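Local coordinates for alpha-n-acetylglucosaminidase family protein (PDB 4A41) that binds galactose through a family 32 carbohydrate-binding module, one part of a larger enzyme that probably removes alpha-linked N-acetylglucosamine from glycans, at residues P90-L104 with I116-L130. Sequence-based numbering, arbitrary orientation.
With GAL (beta-D-galactopyranose), chain C.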
loop_
_atom_site.group_PDB
_atom_site.type_symbol
_atom_site.label_atom_id
_atom_site.label_comp_id
_atom_site.label_asym_id
_atom_site.label_seq_id
_atom_site.Cartn_x
_atom_site.Cartn_y
_atom_site.Cartn_z
ATOM N N PRO A 90 5.115 4.156 6.540
ATOM C CA PRO A 90 6.055 3.056 6.676
ATOM C C PRO A 90 6.015 2.458 8.068
ATOM O O PRO A 90 5.509 3.077 9.028
ATOM C CB PRO A 90 7.426 3.738 6.524
ATOM C CG PRO A 90 7.140 4.990 5.707
ATOM C CD PRO A 90 5.791 5.426 6.210
ATOM N N ARG A 91 6.570 1.251 8.158
ATOM C CA ARG A 91 6.850 0.628 9.452
ATOM C C ARG A 91 7.665 1.586 10.354
ATOM O O ARG A 91 8.366 2.482 9.855
ATOM C CB ARG A 91 7.608 -0.676 9.221
ATOM C CG ARG A 91 9.062 -0.478 8.789
ATOM C CD ARG A 91 9.735 -1.782 8.402
ATOM N NE ARG A 91 9.718 -2.747 9.504
ATOM C CZ ARG A 91 9.992 -4.047 9.356
ATOM N NH1 ARG A 91 10.359 -4.541 8.176
ATOM N NH2 ARG A 91 9.966 -4.854 10.422
ATOM N N SER A 92 7.579 1.333 11.658
ATOM C CA SER A 92 8.271 2.156 12.641
ATOM C C SER A 92 9.434 1.421 13.269
ATOM O O SER A 92 9.357 0.225 13.548
ATOM C CB SER A 92 7.323 2.619 13.746
ATOM O OG SER A 92 7.944 3.629 14.529
ATOM N N GLY A 93 10.529 2.151 13.456
ATOM C CA GLY A 93 11.654 1.620 14.221
ATOM C C GLY A 93 12.620 0.718 13.488
ATOM O O GLY A 93 13.592 0.256 14.084
ATOM N N ALA A 94 12.359 0.480 12.202
ATOM C CA ALA A 94 13.224 -0.315 11.320
ATOM C C ALA A 94 12.853 0.064 9.884
ATOM O O ALA A 94 11.885 0.819 9.691
ATOM C CB ALA A 94 13.002 -1.802 11.556
ATOM N N LYS A 95 13.615 -0.418 8.894
ATOM C CA LYS A 95 13.440 0.063 7.496
ATOM C C LYS A 95 13.168 -0.967 6.389
ATOM O O LYS A 95 12.795 -0.566 5.274
ATOM C CB LYS A 95 14.643 0.931 7.087
ATOM C CG LYS A 95 14.701 2.272 7.820
ATOM C CD LYS A 95 15.754 3.224 7.249
ATOM C CE LYS A 95 15.658 4.592 7.919
ATOM N NZ LYS A 95 16.399 5.669 7.175
ATOM N N ASN A 96 13.321 -2.269 6.655
ATOM C CA ASN A 96 13.105 -3.260 5.573
ATOM C C ASN A 96 11.725 -3.093 4.950
ATOM O O ASN A 96 10.688 -3.048 5.653
ATOM C CB ASN A 96 13.251 -4.702 6.022
ATOM C CG ASN A 96 14.691 -5.168 6.088
ATOM O OD1 ASN A 96 15.631 -4.454 5.668
ATOM N ND2 ASN A 96 14.865 -6.377 6.618
ATOM N N GLY A 97 11.745 -2.915 3.640
ATOM C CA GLY A 97 10.505 -2.769 2.875
ATOM C C GLY A 97 10.004 -1.336 2.718
ATOM O O GLY A 97 9.019 -1.107 2.001
ATOM N N ASN A 98 10.658 -0.364 3.346
ATOM C CA ASN A 98 10.281 1.035 3.120
ATOM C C ASN A 98 10.359 1.286 1.622
ATOM O O ASN A 98 11.413 1.068 0.973
ATOM C CB ASN A 98 11.191 2.009 3.887
ATOM C CG ASN A 98 10.830 2.092 5.353
ATOM O OD1 ASN A 98 10.020 1.312 5.858
ATOM N ND2 ASN A 98 11.454 3.031 6.063
ATOM N N ILE A 99 9.217 1.691 1.060
ATOM C CA ILE A 99 9.102 1.754 -0.388
ATOM C C ILE A 99 9.758 3.039 -0.894
ATOM O O ILE A 99 9.437 4.127 -0.411
ATOM C CB ILE A 99 7.617 1.656 -0.823
ATOM C CG1 ILE A 99 7.044 0.310 -0.427
ATOM C CG2 ILE A 99 7.481 1.930 -2.342
ATOM C CD1 ILE A 99 5.501 0.219 -0.515
ATOM N N THR A 100 10.659 2.906 -1.861
ATOM C CA THR A 100 11.412 4.085 -2.322
ATOM C C THR A 100 11.168 4.423 -3.784
ATOM O O THR A 100 11.533 5.508 -4.234
ATOM C CB THR A 100 12.911 3.913 -2.080
ATOM O OG1 THR A 100 13.321 2.694 -2.695
ATOM C CG2 THR A 100 13.202 3.875 -0.554
ATOM N N LYS A 101 10.555 3.504 -4.525
ATOM C CA LYS A 101 10.116 3.828 -5.884
ATOM C C LYS A 101 8.757 3.151 -6.077
ATOM O O LYS A 101 8.605 1.948 -5.857
ATOM C CB LYS A 101 11.126 3.325 -6.926
ATOM C CG LYS A 101 10.809 3.830 -8.336
ATOM C CD LYS A 101 11.790 3.279 -9.371
ATOM C CE LYS A 101 11.631 4.103 -10.646
ATOM N NZ LYS A 101 12.579 3.767 -11.751
ATOM N N TYR A 102 7.760 3.943 -6.475
ATOM C CA TYR A 102 6.361 3.472 -6.444
ATOM C C TYR A 102 5.610 3.887 -7.701
ATOM O O TYR A 102 6.019 4.820 -8.423
ATOM C CB TYR A 102 5.609 4.071 -5.230
ATOM C CG TYR A 102 5.458 5.565 -5.375
ATOM C CD1 TYR A 102 4.379 6.145 -6.081
ATOM C CD2 TYR A 102 6.433 6.408 -4.864
ATOM C CE1 TYR A 102 4.315 7.553 -6.243
ATOM C CE2 TYR A 102 6.360 7.783 -5.014
ATOM C CZ TYR A 102 5.317 8.349 -5.694
ATOM O OH TYR A 102 5.307 9.740 -5.801
ATOM N N GLU A 103 4.495 3.190 -7.931
ATOM C CA GLU A 103 3.402 3.678 -8.789
ATOM C C GLU A 103 2.124 3.515 -7.986
ATOM O O GLU A 103 2.008 2.576 -7.163
ATOM C CB GLU A 103 3.323 2.883 -10.087
ATOM C CG GLU A 103 4.617 2.935 -10.850
ATOM C CD GLU A 103 4.528 2.364 -12.248
ATOM O OE1 GLU A 103 3.472 1.816 -12.665
ATOM O OE2 GLU A 103 5.566 2.439 -12.936
ATOM N N LEU A 104 1.167 4.399 -8.229
ATOM C CA LEU A 104 -0.190 4.251 -7.702
ATOM C C LEU A 104 -1.120 4.074 -8.886
ATOM O O LEU A 104 -1.078 4.873 -9.835
ATOM C CB LEU A 104 -0.572 5.470 -6.865
ATOM C CG LEU A 104 -1.830 5.226 -6.030
ATOM C CD1 LEU A 104 -1.578 4.344 -4.798
ATOM C CD2 LEU A 104 -2.435 6.544 -5.609
ATOM N N ILE A 116 -2.059 6.437 -12.013
ATOM C CA ILE A 116 -2.324 7.843 -11.675
ATOM C C ILE A 116 -1.192 8.636 -10.996
ATOM O O ILE A 116 -1.253 9.871 -10.918
ATOM C CB ILE A 116 -3.652 8.003 -10.859
ATOM C CG1 ILE A 116 -3.546 7.335 -9.472
ATOM C CG2 ILE A 116 -4.808 7.451 -11.683
ATOM C CD1 ILE A 116 -4.678 7.778 -8.481
ATOM N N SER A 117 -0.172 7.928 -10.514
ATOM C CA SER A 117 0.963 8.558 -9.836
ATOM C C SER A 117 2.180 7.656 -9.900
ATOM O O SER A 117 2.054 6.431 -9.952
ATOM C CB SER A 117 0.634 8.853 -8.360
ATOM O OG SER A 117 1.590 9.726 -7.794
ATOM N N GLU A 118 3.354 8.279 -9.879
ATOM C CA GLU A 118 4.622 7.544 -9.834
ATOM C C GLU A 118 5.707 8.479 -9.344
ATOM O O GLU A 118 5.630 9.695 -9.520
ATOM C CB GLU A 118 4.985 6.952 -11.210
ATOM C CG GLU A 118 5.316 8.008 -12.247
ATOM C CD GLU A 118 5.403 7.441 -13.639
ATOM O OE1 GLU A 118 5.993 6.362 -13.841
ATOM O OE2 GLU A 118 4.876 8.097 -14.563
ATOM N N GLY A 119 6.717 7.902 -8.715
ATOM C CA GLY A 119 7.821 8.694 -8.211
ATOM C C GLY A 119 8.711 7.953 -7.232
ATOM O O GLY A 119 8.691 6.714 -7.121
ATOM N N ASN A 120 9.563 8.748 -6.600
ATOM C CA ASN A 120 10.487 8.255 -5.584
ATOM C C ASN A 120 10.111 8.791 -4.215
ATOM O O ASN A 120 9.639 9.926 -4.076
ATOM C CB ASN A 120 11.925 8.715 -5.897
ATOM C CG ASN A 120 12.398 8.319 -7.281
ATOM O OD1 ASN A 120 13.033 9.125 -7.977
ATOM N ND2 ASN A 120 12.108 7.116 -7.693
ATOM N N TRP A 121 10.388 7.988 -3.190
ATOM C CA TRP A 121 10.192 8.384 -1.792
ATOM C C TRP A 121 11.489 8.128 -1.057
ATOM O O TRP A 121 12.178 7.150 -1.374
ATOM C CB TRP A 121 9.117 7.506 -1.152
ATOM C CG TRP A 121 7.692 7.896 -1.475
ATOM C CD1 TRP A 121 7.208 9.152 -1.751
ATOM C CD2 TRP A 121 6.562 7.010 -1.505
ATOM N NE1 TRP A 121 5.841 9.093 -1.947
ATOM C CE2 TRP A 121 5.425 7.793 -1.807
ATOM C CE3 TRP A 121 6.396 5.633 -1.292
ATOM C CZ2 TRP A 121 4.138 7.244 -1.908
ATOM C CZ3 TRP A 121 5.110 5.082 -1.406
ATOM C CH2 TRP A 121 4.004 5.889 -1.723
ATOM N N ASP A 122 11.788 8.961 -0.059
ATOM C CA ASP A 122 12.955 8.677 0.790
ATOM C C ASP A 122 12.695 7.456 1.666
ATOM O O ASP A 122 11.541 7.039 1.837
ATOM C CB ASP A 122 13.421 9.921 1.577
ATOM C CG ASP A 122 12.524 10.294 2.757
ATOM O OD1 ASP A 122 12.095 9.437 3.567
ATOM O OD2 ASP A 122 12.308 11.513 2.947
ATOM N N ASP A 123 13.763 6.859 2.187
ATOM C CA ASP A 123 13.600 5.643 2.975
ATOM C C ASP A 123 13.353 5.865 4.468
ATOM O O ASP A 123 13.395 4.908 5.261
ATOM C CB ASP A 123 14.754 4.684 2.740
ATOM C CG ASP A 123 16.073 5.186 3.304
ATOM O OD1 ASP A 123 16.099 6.146 4.111
ATOM O OD2 ASP A 123 17.109 4.580 2.944
ATOM N N SER A 124 13.085 7.107 4.870
ATOM C CA SER A 124 12.738 7.390 6.251
ATOM C C SER A 124 11.331 6.871 6.614
ATOM O O SER A 124 10.528 6.532 5.718
ATOM C CB SER A 124 12.844 8.880 6.539
ATOM O OG SER A 124 11.641 9.557 6.178
ATOM N N GLY A 125 11.039 6.850 7.915
ATOM C CA GLY A 125 9.711 6.471 8.419
ATOM C C GLY A 125 8.633 7.531 8.295
ATOM O O GLY A 125 7.536 7.341 8.814
ATOM N N SER A 126 8.915 8.649 7.616
ATOM C CA SER A 126 7.920 9.705 7.480
ATOM C C SER A 126 6.726 9.246 6.651
ATOM O O SER A 126 6.879 8.493 5.691
ATOM C CB SER A 126 8.545 10.947 6.835
ATOM O OG SER A 126 8.937 10.670 5.523
ATOM N N LEU A 127 5.553 9.732 7.033
ATOM C CA LEU A 127 4.346 9.600 6.211
ATOM C C LEU A 127 4.616 10.154 4.831
ATOM O O LEU A 127 5.166 11.279 4.684
ATOM C CB LEU A 127 3.174 10.366 6.836
ATOM C CG LEU A 127 1.809 10.178 6.176
ATOM C CD1 LEU A 127 1.277 8.752 6.443
ATOM C CD2 LEU A 127 0.821 11.237 6.660
ATOM N N LYS A 128 4.238 9.382 3.820
ATOM C CA LYS A 128 4.379 9.811 2.432
ATOM C C LYS A 128 2.978 10.066 1.887
ATOM O O LYS A 128 2.097 9.185 1.924
ATOM C CB LYS A 128 5.103 8.763 1.563
ATOM C CG LYS A 128 6.487 8.282 2.064
ATOM C CD LYS A 128 7.414 9.481 2.425
ATOM C CE LYS A 128 8.871 9.003 2.665
ATOM N NZ LYS A 128 8.959 7.958 3.772
ATOM N N THR A 129 2.772 11.271 1.349
ATOM C CA THR A 129 1.451 11.658 0.864
ATOM C C THR A 129 1.452 11.912 -0.636
ATOM O O THR A 129 2.337 12.618 -1.170
ATOM C CB THR A 129 0.987 12.940 1.600
ATOM O OG1 THR A 129 0.926 12.674 3.003
ATOM C CG2 THR A 129 -0.368 13.425 1.107
ATOM N N LEU A 130 0.453 11.344 -1.297
ATOM C CA LEU A 130 0.208 11.601 -2.735
ATOM C C LEU A 130 -1.080 12.359 -2.876
ATOM O O LEU A 130 -2.084 12.026 -2.259
ATOM C CB LEU A 130 0.129 10.301 -3.537
ATOM C CG LEU A 130 1.343 9.363 -3.418
ATOM C CD1 LEU A 130 1.060 8.031 -4.070
ATOM C CD2 LEU A 130 2.582 10.023 -4.016
HETATM C C1 GAL C . 13.798 -8.712 9.587
HETATM C C2 GAL C . 12.685 -7.691 9.726
HETATM C C3 GAL C . 11.442 -8.258 9.028
HETATM C C4 GAL C . 11.784 -8.639 7.594
HETATM C C5 GAL C . 12.965 -9.614 7.591
HETATM C C6 GAL C . 13.360 -10.029 6.175
HETATM O O1 GAL C . 14.952 -8.154 10.151
HETATM O O2 GAL C . 12.427 -7.382 11.094
HETATM O O3 GAL C . 10.413 -7.281 9.118
HETATM O O4 GAL C . 12.123 -7.447 6.856
HETATM O O5 GAL C . 14.044 -8.939 8.210
HETATM O O6 GAL C . 14.362 -11.045 6.188
HETATM O O HOH W 1 6.865 5.398 10.483
HETATM O O HOH W 2 9.392 5.404 2.173
HETATM O O HOH W 3 7.362 11.354 -4.999
HETATM O O HOH W 4 3.870 11.654 -7.293
HETATM O O HOH W 5 7.277 4.419 -12.626
#
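Y102, in one strand of an antiparallel hairpin (102-107 and 113-120) that edges one sheet of the F5/8 type C beta-sandwich, stacks on W121, just past the end of the other strand. Their six-membered rings lie face to face, centroids 4.0 Å apart and planes at 23°. With chi1 at 66°, Y102 CG sits between its backbone N and carbonyl carbon, which lays the ring back across the partner strand, with G119 N near the rim of its other face. K128 CB lies over the rim of W121's opposite face, and L130 CD2 packs 3.6 Å from Y102 CZ.

Backbone bonds set the register: Y102 and G119 pair reciprocally, with Y102 N to G119 O at 3.0 Å, while L104 O accepts from both I116 N and S117 N in a classic beta bulge.

Toward the galactose end, side chains of the 90-98 loop bind D123 through its backbone and carboxylate. N98 ND2 donates to D123 O (2.8 Å, 165°), with that oxygen in the amide plane, and K95 NZ forms a salt bridge to D123 OD1 (3.1 Å) from above the carboxylate. The 90-98 loop also carries two galactose-binding residues: R91 NH1 and NH2 both donate to galactose O3 (NH2 at 2.8 Å), and N96 ND2 to O4.

A water bridges Y102 OH (2.7 Å) and N120 O, to which it donates at 2.8 Å.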